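Long-range contacts in soluble lytic murein transglycosylase (Pseudomonas aeruginosa, PDB 5OHU), which cleaves the glycan strands of bacterial cell-wall peptidoglycan as a lytic transglycosylase, acting both exolytically and endolytically: residues Trp182-Lys186 with Ala236-Val240; Leu224-Phe230 with Leu259-Tyr263; Lys274-Arg279 with Tyr300-Asp306. One frame throughout, in Å; residues are numbered along the deposited sequence.

Contact 1: residues Trp182-Lys186 with Ala236-Val240; sequences WKRLK and ATADV. With PO4 (phosphate ion), chain B.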
loop_
_atom_site.group_PDB
_atom_site.type_symbol
_atom_site.label_atom_id
_atom_site.label_comp_id
_atom_site.label_asym_id
_atom_site.label_seq_id
_atom_site.Cartn_x
_atom_site.Cartn_y
_atom_site.Cartn_z
ATOM N N TRP A 182 28.623 9.509 -8.365
ATOM C CA TRP A 182 27.648 10.455 -8.893
ATOM C C TRP A 182 26.248 9.850 -8.966
ATOM O O TRP A 182 25.279 10.464 -8.505
ATOM C CB TRP A 182 28.104 10.947 -10.267
ATOM C CG TRP A 182 27.170 11.962 -10.878
ATOM C CD1 TRP A 182 26.223 11.724 -11.826
ATOM C CD2 TRP A 182 27.088 13.359 -10.566
ATOM N NE1 TRP A 182 25.560 12.893 -12.137
ATOM C CE2 TRP A 182 26.074 13.911 -11.381
ATOM C CE3 TRP A 182 27.779 14.199 -9.690
ATOM C CZ2 TRP A 182 25.733 15.271 -11.342
ATOM C CZ3 TRP A 182 27.439 15.548 -9.647
ATOM C CH2 TRP A 182 26.428 16.072 -10.471
ATOM N N LYS A 183 26.118 8.643 -9.538
ATOM C CA LYS A 183 24.809 7.997 -9.582
ATOM C C LYS A 183 24.184 7.907 -8.203
ATOM O O LYS A 183 22.982 8.153 -8.035
ATOM C CB LYS A 183 24.893 6.575 -10.126
ATOM C CG LYS A 183 24.775 6.313 -11.595
ATOM C CD LYS A 183 26.098 6.355 -12.232
ATOM C CE LYS A 183 26.050 5.741 -13.622
ATOM N NZ LYS A 183 24.815 6.218 -14.326
ATOM N N ARG A 184 24.964 7.493 -7.206
ATOM C CA ARG A 184 24.362 7.322 -5.896
ATOM C C ARG A 184 23.993 8.670 -5.296
ATOM O O ARG A 184 22.968 8.800 -4.618
ATOM C CB ARG A 184 25.296 6.549 -4.962
ATOM C CG ARG A 184 24.557 6.088 -3.712
ATOM C CD ARG A 184 25.471 5.539 -2.649
ATOM N NE ARG A 184 24.694 5.109 -1.503
ATOM C CZ ARG A 184 25.207 4.695 -0.346
ATOM N NH1 ARG A 184 26.522 4.645 -0.162
ATOM N NH2 ARG A 184 24.396 4.330 0.629
ATOM N N LEU A 185 24.824 9.682 -5.530
ATOM C CA LEU A 185 24.482 11.039 -5.121
ATOM C C LEU A 185 23.110 11.430 -5.649
ATOM O O LEU A 185 22.262 11.923 -4.901
ATOM C CB LEU A 185 25.572 11.990 -5.614
ATOM C CG LEU A 185 25.523 13.516 -5.489
ATOM C CD1 LEU A 185 24.746 13.987 -4.311
ATOM C CD2 LEU A 185 26.966 14.008 -5.380
ATOM N N LYS A 186 22.861 11.171 -6.930
ATOM C CA LYS A 186 21.575 11.506 -7.525
ATOM C C LYS A 186 20.438 10.780 -6.803
ATOM O O LYS A 186 19.420 11.394 -6.440
ATOM C CB LYS A 186 21.629 11.158 -9.010
ATOM C CG LYS A 186 20.451 11.593 -9.848
ATOM C CD LYS A 186 20.733 11.338 -11.333
ATOM C CE LYS A 186 19.478 10.910 -12.082
ATOM N NZ LYS A 186 19.711 10.778 -13.547
ATOM N N ALA A 236 26.721 16.547 -16.266
ATOM C CA ALA A 236 26.507 16.811 -14.852
ATOM C C ALA A 236 25.453 17.897 -14.666
ATOM O O ALA A 236 24.491 17.727 -13.907
ATOM C CB ALA A 236 27.824 17.214 -14.185
ATOM N N THR A 237 25.605 19.009 -15.381
ATOM C CA THR A 237 24.640 20.092 -15.273
ATOM C C THR A 237 23.258 19.642 -15.740
ATOM O O THR A 237 22.240 19.994 -15.129
ATOM C CB THR A 237 25.156 21.297 -16.054
ATOM O OG1 THR A 237 26.435 21.679 -15.511
ATOM C CG2 THR A 237 24.202 22.479 -15.952
ATOM N N ALA A 238 23.201 18.809 -16.783
ATOM C CA ALA A 238 21.918 18.271 -17.220
ATOM C C ALA A 238 21.297 17.372 -16.165
ATOM O O ALA A 238 20.073 17.367 -16.006
ATOM C CB ALA A 238 22.077 17.494 -18.531
ATOM N N ASP A 239 22.116 16.597 -15.448
ATOM C CA ASP A 239 21.604 15.795 -14.340
ATOM C C ASP A 239 21.085 16.679 -13.214
ATOM O O ASP A 239 20.011 16.425 -12.658
ATOM C CB ASP A 239 22.702 14.867 -13.820
ATOM C CG ASP A 239 22.656 13.496 -14.453
ATOM O OD1 ASP A 239 21.548 13.012 -14.758
ATOM O OD2 ASP A 239 23.736 12.906 -14.654
ATOM N N VAL A 240 21.830 17.724 -12.862
ATOM C CA VAL A 240 21.348 18.643 -11.835
ATOM C C VAL A 240 19.990 19.205 -12.227
ATOM O O VAL A 240 19.026 19.152 -11.454
ATOM C CB VAL A 240 22.372 19.759 -11.587
ATOM C CG1 VAL A 240 21.758 20.834 -10.689
ATOM C CG2 VAL A 240 23.607 19.148 -10.936
HETATM P P PO4 B . 26.941 3.708 3.498
HETATM O O1 PO4 B . 27.214 4.683 4.612
HETATM O O2 PO4 B . 25.470 3.707 3.181
HETATM O O3 PO4 B . 27.759 4.105 2.292
HETATM O O4 PO4 B . 27.347 2.318 3.925
HETATM O O HOH W 1 18.426 13.470 -13.553
HETATM O O HOH W 2 22.910 9.706 -13.551
#

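Contact 2: residues Leu224-Phe230 with Leu259-Tyr263; sequences LSQTGRF and LLDYY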
loop_
_atom_site.group_PDB
_atom_site.type_symbol
_atom_site.label_atom_id
_atom_site.label_comp_id
_atom_site.label_asym_id
_atom_site.label_seq_id
_atom_site.Cartn_x
_atom_site.Cartn_y
_atom_site.Cartn_z
ATOM N N LEU A 224 16.229 26.850 -10.315
ATOM C CA LEU A 224 16.417 26.656 -11.749
ATOM C C LEU A 224 15.856 27.813 -12.565
ATOM O O LEU A 224 16.168 27.908 -13.753
ATOM C CB LEU A 224 15.820 25.319 -12.206
ATOM C CG LEU A 224 16.489 24.085 -11.588
ATOM C CD1 LEU A 224 15.824 22.777 -12.034
ATOM C CD2 LEU A 224 17.995 24.061 -11.950
ATOM N N SER A 225 15.079 28.705 -11.942
ATOM C CA SER A 225 14.640 29.936 -12.592
ATOM C C SER A 225 15.814 30.790 -13.029
ATOM O O SER A 225 15.664 31.637 -13.918
ATOM C CB SER A 225 13.753 30.751 -11.641
ATOM O OG SER A 225 12.556 30.059 -11.350
ATOM N N GLN A 226 16.966 30.634 -12.372
ATOM C CA GLN A 226 18.180 31.365 -12.721
ATOM C C GLN A 226 18.885 30.633 -13.865
ATOM O O GLN A 226 19.948 30.036 -13.705
ATOM C CB GLN A 226 19.095 31.497 -11.514
ATOM C CG GLN A 226 18.519 32.271 -10.330
ATOM C CD GLN A 226 19.454 32.222 -9.119
ATOM O OE1 GLN A 226 19.077 31.762 -8.048
ATOM N NE2 GLN A 226 20.676 32.686 -9.297
ATOM N N THR A 227 18.260 30.697 -15.045
ATOM C CA THR A 227 18.722 29.914 -16.186
ATOM C C THR A 227 20.165 30.244 -16.538
ATOM O O THR A 227 20.950 29.352 -16.885
ATOM C CB THR A 227 17.807 30.152 -17.387
ATOM O OG1 THR A 227 17.574 31.562 -17.550
ATOM C CG2 THR A 227 16.480 29.445 -17.175
ATOM N N GLY A 228 20.549 31.515 -16.408
ATOM C CA GLY A 228 21.930 31.903 -16.644
ATOM C C GLY A 228 22.943 31.131 -15.819
ATOM O O GLY A 228 24.101 31.002 -16.236
ATOM N N ARG A 229 22.541 30.617 -14.656
ATOM C CA ARG A 229 23.458 29.917 -13.773
ATOM C C ARG A 229 23.563 28.432 -14.096
ATOM O O ARG A 229 24.528 27.785 -13.681
ATOM C CB ARG A 229 23.016 30.103 -12.311
ATOM C CG ARG A 229 24.114 29.967 -11.259
ATOM C CD ARG A 229 24.135 28.564 -10.657
ATOM N NE ARG A 229 25.354 28.255 -9.901
ATOM C CZ ARG A 229 26.462 27.743 -10.434
ATOM N NH1 ARG A 229 26.519 27.503 -11.738
ATOM N NH2 ARG A 229 27.515 27.472 -9.666
ATOM N N PHE A 230 22.599 27.877 -14.830
ATOM C CA PHE A 230 22.613 26.444 -15.091
ATOM C C PHE A 230 22.816 26.171 -16.577
ATOM O O PHE A 230 22.095 25.370 -17.167
ATOM C CB PHE A 230 21.321 25.813 -14.570
ATOM C CG PHE A 230 21.173 25.914 -13.078
ATOM C CD1 PHE A 230 21.721 24.942 -12.241
ATOM C CD2 PHE A 230 20.542 26.999 -12.507
ATOM C CE1 PHE A 230 21.603 25.036 -10.877
ATOM C CE2 PHE A 230 20.421 27.103 -11.133
ATOM C CZ PHE A 230 20.951 26.120 -10.315
ATOM N N LEU A 259 10.466 25.821 -17.722
ATOM C CA LEU A 259 11.914 25.720 -17.607
ATOM C C LEU A 259 12.453 24.606 -18.488
ATOM O O LEU A 259 13.534 24.747 -19.083
ATOM C CB LEU A 259 12.315 25.529 -16.151
ATOM C CG LEU A 259 12.074 26.810 -15.346
ATOM C CD1 LEU A 259 12.259 26.528 -13.856
ATOM C CD2 LEU A 259 13.049 27.892 -15.805
ATOM N N LEU A 260 11.719 23.497 -18.578
ATOM C CA LEU A 260 12.039 22.470 -19.565
ATOM C C LEU A 260 12.096 23.071 -20.960
ATOM O O LEU A 260 13.021 22.784 -21.728
ATOM C CB LEU A 260 11.005 21.345 -19.512
ATOM C CG LEU A 260 11.187 20.268 -20.584
ATOM C CD1 LEU A 260 12.528 19.570 -20.405
ATOM C CD2 LEU A 260 10.040 19.245 -20.558
ATOM N N ASP A 261 11.149 23.963 -21.280
ATOM C CA ASP A 261 11.134 24.561 -22.609
ATOM C C ASP A 261 12.371 25.417 -22.835
ATOM O O ASP A 261 12.861 25.514 -23.965
ATOM C CB ASP A 261 9.844 25.369 -22.815
ATOM C CG ASP A 261 8.612 24.476 -22.901
ATOM O OD1 ASP A 261 8.783 23.257 -23.142
ATOM O OD2 ASP A 261 7.479 24.981 -22.732
ATOM N N TYR A 262 12.903 26.033 -21.778
ATOM C CA TYR A 262 14.172 26.738 -21.910
ATOM C C TYR A 262 15.353 25.770 -21.968
ATOM O O TYR A 262 16.245 25.923 -22.804
ATOM C CB TYR A 262 14.368 27.715 -20.749
ATOM C CG TYR A 262 15.667 28.477 -20.871
ATOM C CD1 TYR A 262 16.871 27.926 -20.403
ATOM C CD2 TYR A 262 15.689 29.762 -21.421
ATOM C CE1 TYR A 262 18.064 28.611 -20.532
ATOM C CE2 TYR A 262 16.867 30.467 -21.532
ATOM C CZ TYR A 262 18.050 29.880 -21.086
ATOM O OH TYR A 262 19.223 30.572 -21.200
ATOM N N TYR A 263 15.403 24.797 -21.049
ATOM C CA TYR A 263 16.612 23.992 -20.872
ATOM C C TYR A 263 16.784 22.929 -21.950
ATOM O O TYR A 263 17.916 22.482 -22.176
ATOM C CB TYR A 263 16.608 23.304 -19.496
ATOM C CG TYR A 263 16.979 24.227 -18.353
ATOM C CD1 TYR A 263 18.236 24.813 -18.294
ATOM C CD2 TYR A 263 16.062 24.529 -17.355
ATOM C CE1 TYR A 263 18.579 25.660 -17.259
ATOM C CE2 TYR A 263 16.387 25.394 -16.311
ATOM C CZ TYR A 263 17.650 25.946 -16.268
ATOM O OH TYR A 263 17.994 26.795 -15.253
HETATM O O HOH W 3 19.212 32.614 -19.313
#

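Contact 3: residues Lys274-Arg279 with Tyr300-Asp306; sequences KVAIAR and YDPGLRD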
loop_
_atom_site.group_PDB
_atom_site.type_symbol
_atom_site.label_atom_id
_atom_site.label_comp_id
_atom_site.label_asym_id
_atom_site.label_seq_id
_atom_site.Cartn_x
_atom_site.Cartn_y
_atom_site.Cartn_z
ATOM N N LYS A 274 15.123 13.038 -20.563
ATOM C CA LYS A 274 14.090 13.884 -21.146
ATOM C C LYS A 274 12.720 13.215 -21.077
ATOM O O LYS A 274 11.726 13.867 -20.753
ATOM C CB LYS A 274 14.446 14.240 -22.585
ATOM C CG LYS A 274 13.751 15.487 -23.085
ATOM C CD LYS A 274 14.131 15.778 -24.529
ATOM C CE LYS A 274 15.642 15.876 -24.709
ATOM N NZ LYS A 274 16.023 16.212 -26.112
ATOM N N VAL A 275 12.647 11.911 -21.357
ATOM C CA VAL A 275 11.368 11.213 -21.248
ATOM C C VAL A 275 10.892 11.198 -19.803
ATOM O O VAL A 275 9.709 11.404 -19.525
ATOM C CB VAL A 275 11.471 9.788 -21.825
ATOM C CG1 VAL A 275 10.454 8.886 -21.178
ATOM C CG2 VAL A 275 11.236 9.818 -23.323
ATOM N N ALA A 276 11.800 10.970 -18.859
ATOM C CA ALA A 276 11.406 10.956 -17.456
ATOM C C ALA A 276 10.889 12.318 -17.025
ATOM O O ALA A 276 9.841 12.419 -16.379
ATOM C CB ALA A 276 12.584 10.535 -16.571
ATOM N N ILE A 277 11.624 13.383 -17.366
ATOM C CA ILE A 277 11.183 14.730 -17.020
ATOM C C ILE A 277 9.797 14.990 -17.591
ATOM O O ILE A 277 8.867 15.391 -16.873
ATOM C CB ILE A 277 12.193 15.771 -17.525
ATOM C CG1 ILE A 277 13.556 15.545 -16.875
ATOM C CG2 ILE A 277 11.690 17.155 -17.212
ATOM C CD1 ILE A 277 14.673 16.403 -17.499
ATOM N N ALA A 278 9.644 14.755 -18.895
ATOM C CA ALA A 278 8.389 15.036 -19.579
ATOM C C ALA A 278 7.239 14.257 -18.961
ATOM O O ALA A 278 6.141 14.795 -18.774
ATOM C CB ALA A 278 8.519 14.697 -21.064
ATOM N N ARG A 279 7.473 12.991 -18.626
ATOM C CA ARG A 279 6.395 12.191 -18.062
ATOM C C ARG A 279 6.017 12.674 -16.666
ATOM O O ARG A 279 4.825 12.751 -16.340
ATOM C CB ARG A 279 6.778 10.710 -18.076
ATOM C CG ARG A 279 6.769 10.130 -19.507
ATOM C CD ARG A 279 6.956 8.595 -19.530
ATOM N NE ARG A 279 7.247 8.080 -20.870
ATOM C CZ ARG A 279 7.683 6.845 -21.118
ATOM N NH1 ARG A 279 7.883 5.999 -20.115
ATOM N NH2 ARG A 279 7.936 6.457 -22.363
ATOM N N TYR A 300 5.725 12.139 -25.675
ATOM C CA TYR A 300 6.757 11.409 -24.959
ATOM C C TYR A 300 6.336 10.006 -24.541
ATOM O O TYR A 300 7.156 9.277 -23.980
ATOM C CB TYR A 300 7.253 12.236 -23.767
ATOM C CG TYR A 300 8.180 13.326 -24.277
ATOM C CD1 TYR A 300 9.515 13.056 -24.528
ATOM C CD2 TYR A 300 7.702 14.598 -24.593
ATOM C CE1 TYR A 300 10.362 14.027 -25.040
ATOM C CE2 TYR A 300 8.546 15.580 -25.109
ATOM C CZ TYR A 300 9.876 15.284 -25.326
ATOM O OH TYR A 300 10.736 16.232 -25.835
ATOM N N ASP A 301 5.102 9.590 -24.837
ATOM C CA ASP A 301 4.763 8.178 -24.720
ATOM C C ASP A 301 3.843 7.778 -25.871
ATOM O O ASP A 301 2.709 7.327 -25.651
ATOM C CB ASP A 301 4.136 7.892 -23.354
ATOM C CG ASP A 301 4.096 6.402 -23.019
ATOM O OD1 ASP A 301 4.838 5.626 -23.654
ATOM O OD2 ASP A 301 3.354 6.011 -22.084
ATOM N N PRO A 302 4.292 7.921 -27.118
ATOM C CA PRO A 302 3.397 7.595 -28.241
ATOM C C PRO A 302 2.959 6.138 -28.262
ATOM O O PRO A 302 1.855 5.841 -28.742
ATOM C CB PRO A 302 4.245 7.952 -29.472
ATOM C CG PRO A 302 5.652 7.757 -29.013
ATOM C CD PRO A 302 5.660 8.238 -27.576
ATOM N N GLY A 303 3.772 5.222 -27.746
ATOM C CA GLY A 303 3.415 3.820 -27.777
ATOM C C GLY A 303 2.728 3.285 -26.537
ATOM O O GLY A 303 2.560 2.067 -26.417
ATOM N N LEU A 304 2.345 4.156 -25.604
ATOM C CA LEU A 304 1.602 3.775 -24.406
ATOM C C LEU A 304 2.347 2.712 -23.593
ATOM O O LEU A 304 1.801 1.672 -23.225
ATOM C CB LEU A 304 0.192 3.312 -24.767
ATOM C CG LEU A 304 -0.626 4.231 -25.687
ATOM C CD1 LEU A 304 -2.005 3.617 -25.971
ATOM C CD2 LEU A 304 -0.771 5.622 -25.109
ATOM N N ARG A 305 3.603 2.998 -23.290
ATOM C CA ARG A 305 4.403 2.097 -22.472
ATOM C C ARG A 305 4.226 2.335 -20.984
ATOM O O ARG A 305 4.477 1.427 -20.189
ATOM C CB ARG A 305 5.889 2.238 -22.825
ATOM C CG ARG A 305 6.200 1.945 -24.267
ATOM C CD ARG A 305 5.345 0.789 -24.745
ATOM N NE ARG A 305 5.153 0.798 -26.206
ATOM C CZ ARG A 305 4.764 -0.244 -26.943
ATOM N NH1 ARG A 305 4.511 -1.397 -26.345
ATOM N NH2 ARG A 305 4.618 -0.118 -28.266
ATOM N N ASP A 306 3.821 3.531 -20.595
ATOM C CA ASP A 306 3.729 3.914 -19.193
ATOM C C ASP A 306 2.246 3.940 -18.829
ATOM O O ASP A 306 1.505 4.845 -19.242
ATOM C CB ASP A 306 4.411 5.263 -18.981
ATOM C CG ASP A 306 4.538 5.631 -17.538
ATOM O OD1 ASP A 306 3.589 5.394 -16.768
ATOM O OD2 ASP A 306 5.586 6.192 -17.172
HETATM O O HOH W 4 13.517 15.083 -27.513
HETATM O O HOH W 5 8.731 6.691 -17.899
#

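Contact 1: residues Trp182-Lys186 with Ala236-Val240
Trp182 and Lys186, one helical turn apart, converge on Asp239, and each takes one of its carboxylate oxygens. The indole NE1 of Trp182 donates to Asp239 OD2 over 3.1 Å in a fairly straight bond. The oxygen lies close to the indole plane, but the indole reaches it from above the carboxylate plane, the two planes being turned 40° against each other. Lys186 comes across the aspartate at about a right angle, placing NZ 3.1 Å from Asp239 OD1 in a salt bridge in which NZ, too, lies out of the carboxylate plane. With both oxygens engaged, the rotation of the carboxylate should be largely fixed. Two waters beside the ammonium group add weak links, one to the backbone oxygen of Asp239 and the other to Asp239 OD2.

Behind this polar front, the benzo side of the indole faces small apolar groups. Trp182 CZ2 is 4.0 Å from Ala236 CB, and Trp182 CH2 meets Val240 CG2 at 4.2 Å, near the ring edge. Trp182 bridges the gap because its CG stands anti to the backbone N (chi1 -179°), which sends the indole out toward the second helix. Farther out, Glu273 brings a like charge close to Asp239, and a phosphate ion, probably from the crystallisation liquor, pairs with Lys186. On the far side of the same helix, Arg184 holds another phosphate by its guanidinium edge.

Helices 178-190 and 235-251 run almost parallel, inclined by 15°, with their local axes 11.9 Å apart, in keeping with the alpha-helical superhelix of Slt70-like enzymes. That wide spacing is spanned by long side chains, while helix 208-219 packs beside them, its Gln210 and Met214 against Trp182 and its Val217 against Val240.

Contact 2: residues Leu224-Phe230 with Leu259-Tyr263
Leu259 pushes its two methyl branches against the loop: CD1 lies 4.1 Å from Leu224 CB, and CD2 sits 4.0 Å from Thr227 CG2. Beside it Tyr263 reaches in with the hydroxyl end of its ring, and Phe230 CB packs 3.8 Å from Tyr263 CE1. The phenyl ring of Phe230 itself turns away from helix 253-263 and is sandwiched within its own loop, with Leu224 CD2 over the centre of one face and Arg229 CD toward the rim of the other.

The direct polar bond runs from Tyr263 OH to the backbone oxygen of Leu224, a short 2.6 Å. The hydroxyl lies in the carbonyl plane, on a lone pair (C=O...donor angle 134°), and so ties the buried tyrosine to the 3-10 segment just ahead of the inverse gamma turn centred on Gln226.

Thr227 marks the passage from this core to the surface. Its CG2 methyl rests on one face of Tyr262 in a CH-pi contact, 3.8 Å from the ring centroid and 20° off the normal. The threonine hydroxyl, set between the backbone N and the carbonyl carbon (chi1 47°), shares a water with Tyr262 OH. Ser225 OG looks elsewhere, to Lys255 and to the backbone oxygen of Ala222.

The contact thus fastens the connection between helices 208-219 and 235-251 to the following helix 253-263, within the same all-helical part of the chain. Val241 of helix 235-251 touches both Phe230 and Tyr263, Leu213 and Val217 of helix 208-219 back Phe230, and Leu260 turns to helix 271-287.

Contact 3: residues Lys274-Arg279 with Tyr300-Asp306
Val275 and Tyr300 bring their backbones to within 5.9 Å, CA to CA, where the N-terminal half of helix 271-287 passes the C-terminal end of helix 293-300 and the irregular loop that follows it. The phenol of Tyr300 lies obliquely across the helix. Ala278 CB sits over one face in a CH-pi contact, 3.8 Å from the ring centroid, and Val275 CG2 meets the ring edge at 3.9 Å from Tyr300 CD1. Toward the hydroxyl end, the aliphatic part of Lys274 takes over, its CD 3.7 Å from Tyr300 OH; a water bound to Lys274 NZ makes a weak link to the same hydroxyl.

The loop is a helix-to-helix connection built on two aspartates. Asp301, the first residue to leave helical geometry, opens a type I beta turn that closes at Leu304, and its two carboxylate oxygens accept the backbone N-H groups of Arg305 and Asp306, both on the syn side. Asp306 is the N-cap of helix 307-319, its OD1 accepting the backbone N-H of Val309. The result is a tight helix-loop-helix connection between helices 293-300 and 307-319, in a chain whose regular structure is almost wholly helical.

Arg279 joins this connection to helix 271-287. With its chain extended from CG to NE, it presents the guanidinium edge to the backbone oxygen of Tyr300, to which NE and NH2 each donate a weak bond of 3.3 Å. Asp301 OD1 approaches over one face of the guanidinium, 3.5 Å from Arg279 NH2, a pairing of charges with no N-H aimed at the oxygen, while Val275 CG1 covers the opposite face. Asp306 OD2 stands 3.7 Å from Arg279 NH1, a long salt bridge with guanidinium and carboxylate planes nearly perpendicular (84°).

Contact 1 is the most buried of the three, yet it includes a partly exposed aspartate-lysine pair; contacts 2 and 3 are partly buried and join a helix to a connecting loop instead of helix to helix. Contact 1 uses helix 235-251 itself, contact 2 the loop that leads into it and the helix that follows it: Phe230 touches both Thr237 and Val240, and their segments alternate along the chain. Contact 3 follows in series, meeting contact 2 through Leu260 and Ile277; its nearest atoms to contact 1 are about 6 Å away. The chemistry shifts accordingly, from hydrogen bond and salt bridge, through aromatic and aliphatic packing around one tyrosine-carbonyl bond, to an arginine shared between a backbone oxygen and two carboxylates.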